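Local coordinates for phosphopantetheine attachment site family protein (PDB 4HKG) that is a free-standing carrier protein that probably holds peptidyl or aminoacyl intermediates on a phosphopantetheine arm in a secondary metabolic pathway related to non-ribosomal peptide synthesis, at residues L17-M22 and V44-V48; K5-W10 and A75-V79. All blocks are in the same frame, centred on the assembly; numbering follows the deposited sequence.

Interaction 1 (L17-M22 and V44-V48)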
# COMPACT_ATOMS: atom_id res chain seq x y z
N LEU A 17 5.95 1.44 -3.41
CA LEU A 17 5.55 0.20 -4.06
C LEU A 17 4.48 0.43 -5.13
O LEU A 17 4.58 -0.10 -6.24
CB LEU A 17 5.00 -0.80 -3.03
CG LEU A 17 5.98 -1.34 -2.00
CD1 LEU A 17 5.23 -2.18 -0.98
CD2 LEU A 17 7.07 -2.16 -2.66
N VAL A 18 3.46 1.21 -4.80
CA VAL A 18 2.38 1.48 -5.73
C VAL A 18 2.89 2.23 -6.96
O VAL A 18 2.58 1.85 -8.09
CB VAL A 18 1.24 2.24 -5.02
CG1 VAL A 18 0.24 2.79 -6.02
CG2 VAL A 18 0.56 1.34 -3.99
N ALA A 19 3.70 3.26 -6.75
CA ALA A 19 4.23 4.05 -7.85
C ALA A 19 5.09 3.20 -8.78
O ALA A 19 5.01 3.33 -10.01
CB ALA A 19 5.02 5.24 -7.32
N LYS A 20 5.92 2.33 -8.21
CA LYS A 20 6.76 1.46 -9.02
C LYS A 20 5.91 0.51 -9.88
O LYS A 20 6.22 0.28 -11.05
CB LYS A 20 7.73 0.67 -8.13
CG LYS A 20 8.90 1.50 -7.59
CD LYS A 20 10.11 1.50 -8.52
CE LYS A 20 11.27 2.31 -7.94
NZ LYS A 20 12.56 1.97 -8.61
N GLU A 21 4.84 -0.03 -9.30
CA GLU A 21 3.95 -0.91 -10.05
C GLU A 21 3.18 -0.15 -11.13
O GLU A 21 2.95 -0.68 -12.22
CB GLU A 21 2.97 -1.60 -9.11
CG GLU A 21 3.53 -2.84 -8.47
CD GLU A 21 3.72 -3.95 -9.48
OE1 GLU A 21 4.86 -4.21 -9.92
OE2 GLU A 21 2.71 -4.57 -9.86
N MET A 22 2.78 1.08 -10.84
CA MET A 22 1.98 1.86 -11.79
C MET A 22 2.85 2.58 -12.82
O MET A 22 2.34 3.18 -13.76
CB MET A 22 1.08 2.85 -11.04
CG MET A 22 0.08 2.19 -10.08
SD MET A 22 -0.94 0.87 -10.80
CE MET A 22 -1.90 1.81 -11.99
N VAL A 44 -1.62 -5.82 -9.54
CA VAL A 44 -0.87 -4.88 -8.74
C VAL A 44 -1.15 -5.08 -7.25
O VAL A 44 -0.23 -5.03 -6.42
CB VAL A 44 -1.11 -3.42 -9.17
CG1 VAL A 44 -0.43 -2.45 -8.22
CG2 VAL A 44 -0.61 -3.20 -10.58
N ALA A 45 -2.41 -5.30 -6.88
CA ALA A 45 -2.72 -5.52 -5.47
C ALA A 45 -1.98 -6.74 -4.93
O ALA A 45 -1.47 -6.72 -3.80
CB ALA A 45 -4.23 -5.67 -5.26
N LEU A 46 -1.91 -7.80 -5.72
CA LEU A 46 -1.15 -8.99 -5.34
C LEU A 46 0.36 -8.69 -5.20
O LEU A 46 1.02 -9.14 -4.25
CB LEU A 46 -1.40 -10.11 -6.34
CG LEU A 46 -0.57 -11.38 -6.15
CD1 LEU A 46 -0.84 -11.99 -4.78
CD2 LEU A 46 -0.86 -12.39 -7.27
N SER A 47 0.90 -7.92 -6.15
CA SER A 47 2.30 -7.51 -6.08
C SER A 47 2.59 -6.71 -4.81
O SER A 47 3.55 -7.00 -4.08
CB SER A 47 2.66 -6.67 -7.31
OG SER A 47 3.95 -6.07 -7.17
N VAL A 48 1.79 -5.69 -4.55
CA VAL A 48 2.00 -4.82 -3.41
C VAL A 48 1.84 -5.55 -2.08
O VAL A 48 2.69 -5.43 -1.20
CB VAL A 48 1.06 -3.59 -3.48
CG1 VAL A 48 1.13 -2.77 -2.19
CG2 VAL A 48 1.40 -2.73 -4.69

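Interaction 2 (K5-W10 and A75-V79)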
# COMPACT_ATOMS: atom_id res chain seq x y z
N LYS A 5 8.80 3.42 12.86
CA LYS A 5 7.82 2.82 11.95
C LYS A 5 6.39 3.20 12.30
O LYS A 5 5.58 2.39 12.75
CB LYS A 5 7.98 1.29 11.90
CG LYS A 5 9.34 0.85 11.36
CD LYS A 5 9.30 -0.60 10.90
CE LYS A 5 10.66 -1.06 10.39
NZ LYS A 5 11.69 -1.03 11.46
N ASP A 6 6.08 4.47 12.07
CA ASP A 6 4.73 4.97 12.28
C ASP A 6 3.95 4.95 10.97
O ASP A 6 4.37 4.35 9.98
CB ASP A 6 4.77 6.38 12.89
CG ASP A 6 5.63 7.34 12.09
OD1 ASP A 6 5.98 7.05 10.92
OD2 ASP A 6 5.94 8.43 12.63
N LYS A 7 2.80 5.60 10.97
CA LYS A 7 1.95 5.63 9.80
C LYS A 7 2.67 6.23 8.59
O LYS A 7 2.61 5.69 7.49
CB LYS A 7 0.67 6.41 10.10
CG LYS A 7 -0.32 6.43 8.94
CD LYS A 7 -1.47 7.37 9.25
CE LYS A 7 -2.47 7.42 8.11
NZ LYS A 7 -3.50 8.47 8.35
N ALA A 8 3.38 7.34 8.81
CA ALA A 8 4.10 8.02 7.74
C ALA A 8 5.19 7.13 7.13
O ALA A 8 5.42 7.17 5.93
CB ALA A 8 4.69 9.33 8.24
N TYR A 9 5.86 6.34 7.97
CA TYR A 9 6.87 5.39 7.50
C TYR A 9 6.25 4.40 6.52
O TYR A 9 6.72 4.23 5.38
CB TYR A 9 7.46 4.66 8.70
CG TYR A 9 8.58 3.69 8.39
CD1 TYR A 9 9.90 4.09 8.46
CD2 TYR A 9 8.30 2.37 8.06
CE1 TYR A 9 10.93 3.20 8.20
CE2 TYR A 9 9.32 1.47 7.80
CZ TYR A 9 10.63 1.89 7.87
OH TYR A 9 11.64 0.99 7.61
N TRP A 10 5.17 3.74 6.94
CA TRP A 10 4.54 2.75 6.07
C TRP A 10 3.88 3.40 4.85
O TRP A 10 3.86 2.82 3.77
CB TRP A 10 3.55 1.88 6.84
CG TRP A 10 4.25 0.96 7.77
CD1 TRP A 10 4.18 0.95 9.14
CD2 TRP A 10 5.19 -0.06 7.42
NE1 TRP A 10 4.99 -0.04 9.65
CE2 TRP A 10 5.62 -0.67 8.61
CE3 TRP A 10 5.68 -0.54 6.20
CZ2 TRP A 10 6.53 -1.72 8.62
CZ3 TRP A 10 6.59 -1.57 6.21
CH2 TRP A 10 7.01 -2.15 7.41
N ALA A 75 -1.61 1.96 5.26
CA ALA A 75 -0.55 2.27 6.22
C ALA A 75 -1.06 2.21 7.65
O ALA A 75 -0.39 1.67 8.54
CB ALA A 75 0.06 3.63 5.93
N GLU A 76 -2.25 2.78 7.88
CA GLU A 76 -2.89 2.75 9.18
C GLU A 76 -3.08 1.31 9.64
O GLU A 76 -2.83 0.98 10.80
CB GLU A 76 -4.23 3.48 9.12
CG GLU A 76 -5.01 3.48 10.43
CD GLU A 76 -4.68 4.67 11.30
OE1 GLU A 76 -4.03 5.61 10.80
OE2 GLU A 76 -5.07 4.67 12.49
N TYR A 77 -3.53 0.45 8.73
CA TYR A 77 -3.73 -0.96 9.03
C TYR A 77 -2.42 -1.64 9.45
O TYR A 77 -2.39 -2.36 10.45
CB TYR A 77 -4.38 -1.69 7.85
CG TYR A 77 -4.53 -3.17 8.08
CD1 TYR A 77 -5.54 -3.66 8.89
CD2 TYR A 77 -3.65 -4.07 7.50
CE1 TYR A 77 -5.68 -5.01 9.11
CE2 TYR A 77 -3.78 -5.44 7.72
CZ TYR A 77 -4.80 -5.89 8.52
OH TYR A 77 -4.95 -7.24 8.76
N LEU A 78 -1.35 -1.39 8.70
CA LEU A 78 -0.06 -2.00 9.02
C LEU A 78 0.42 -1.60 10.41
O LEU A 78 0.90 -2.45 11.16
CB LEU A 78 1.00 -1.63 7.98
CG LEU A 78 0.79 -2.21 6.59
CD1 LEU A 78 1.97 -1.86 5.72
CD2 LEU A 78 0.59 -3.72 6.65
N VAL A 79 0.30 -0.32 10.74
CA VAL A 79 0.69 0.13 12.08
C VAL A 79 -0.09 -0.63 13.15
O VAL A 79 0.48 -1.07 14.15
CB VAL A 79 0.50 1.65 12.26
CG1 VAL A 79 0.68 2.06 13.72
CG2 VAL A 79 1.47 2.41 11.38

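Interaction 1 (L17-M22 and V44-V48)
In the four-helix bundle of the carrier-protein fold, helices 7-22 and 42-56 pack against each other here. The local axes of residues 17-22 and 44-48 come within 10.0 Å and run roughly antiparallel, at 137°. Register follows the helical repeat. Leu17 lies opposite Val48, and one turn on Glu21 lies opposite Val44.

Glu21, Val48 and Val44 contribute most of the buried surface. Glu21 points toward the other helix. Its CB sits 3.6 Å from Val44 CG1, and its CG is 4.3 Å from Val48 CG2, while its carboxylate end lies against Ser47. Val48 extends the packing toward the start of segment 17-22: its CG2 meets Val18 CG2 at 4.2 Å, and its CG1 meets Leu17 CD1 at 4.3 Å. Val44 also packs against Met22, with Val44 CG2 at 4.1 Å from Met22 SD. The side chain of Met22 lies near a bound 1,2-ethanediol, probably from the crystallisation liquor.

Tyr38 and Leu40, in the loop before helix 42-56, add to the apolar surroundings of Val18. Asp41 accepts a hydrogen bond from the backbone of Val44 at the start of that helix. In this family the phosphopantetheine serine sits at the beginning of the corresponding helix, so the contact probably packs just beside the attachment site.

No hydrogen bond joins the two segments. Glu21 CD is 3.1 Å from Ser47 OG, but the angles are poor: Ser47 OG is 3.4 Å from Glu21 OE1 and 3.3 Å from Glu21 OE2.

Interaction 2 (K5-W10 and A75-V79)
Trp10 is the chief side chain here. With chi1 at -70° (m) and chi2 at 116°, its indole lies against the helix of residues 75-79. Leu78 CB lies over one ring face, and Leu78 CD1 is 4.0 Å from Trp10 CE3. Val79, in the t rotamer, places CG2 at the ring edge, 3.8 Å from Trp10 CD1. Ala75 is small enough for close backbone approach: its CB is 3.6 Å from Lys7 O.

Asp6 is the N-cap of helix 7-22. Its p rotamer turns OD1 back to accept from Tyr9 N at 3.0 Å. Lys7 is fully extended, all t, across the surface. Glu76 bends at chi2 (p), which brings its end nearer. The salt bridge from Lys7 NZ to Glu76 OE1 is long, at 3.8 Å.

The contact packs the first turn of helix 7-22 on helix 71-82, the first and last helices of the four-helix carrier-protein bundle. Helix 42-56 adds Leu52 beside Leu78 and Thr56 beside Trp10.

Both interactions use helix 7-22, but at different ends. Interaction 1 joins its C-terminal part to helix 42-56. Interaction 2 joins its beginning to helix 71-82. They lie on opposite sides of the chain's centre, with their own centres about 17 Å apart. Along the chain, both segments of interaction 1 fall between the two segments of interaction 2. The buried areas are similar, 317 and 335 Å². Each is partly buried, yet none of the touching residues in interaction 1 is exposed, against four of eight in interaction 2. Interaction 1 is mainly aliphatic, with the Glu21 carboxylate near Ser47 but no hydrogen bond. Interaction 2 adds an aromatic ring and a long, exposed salt bridge.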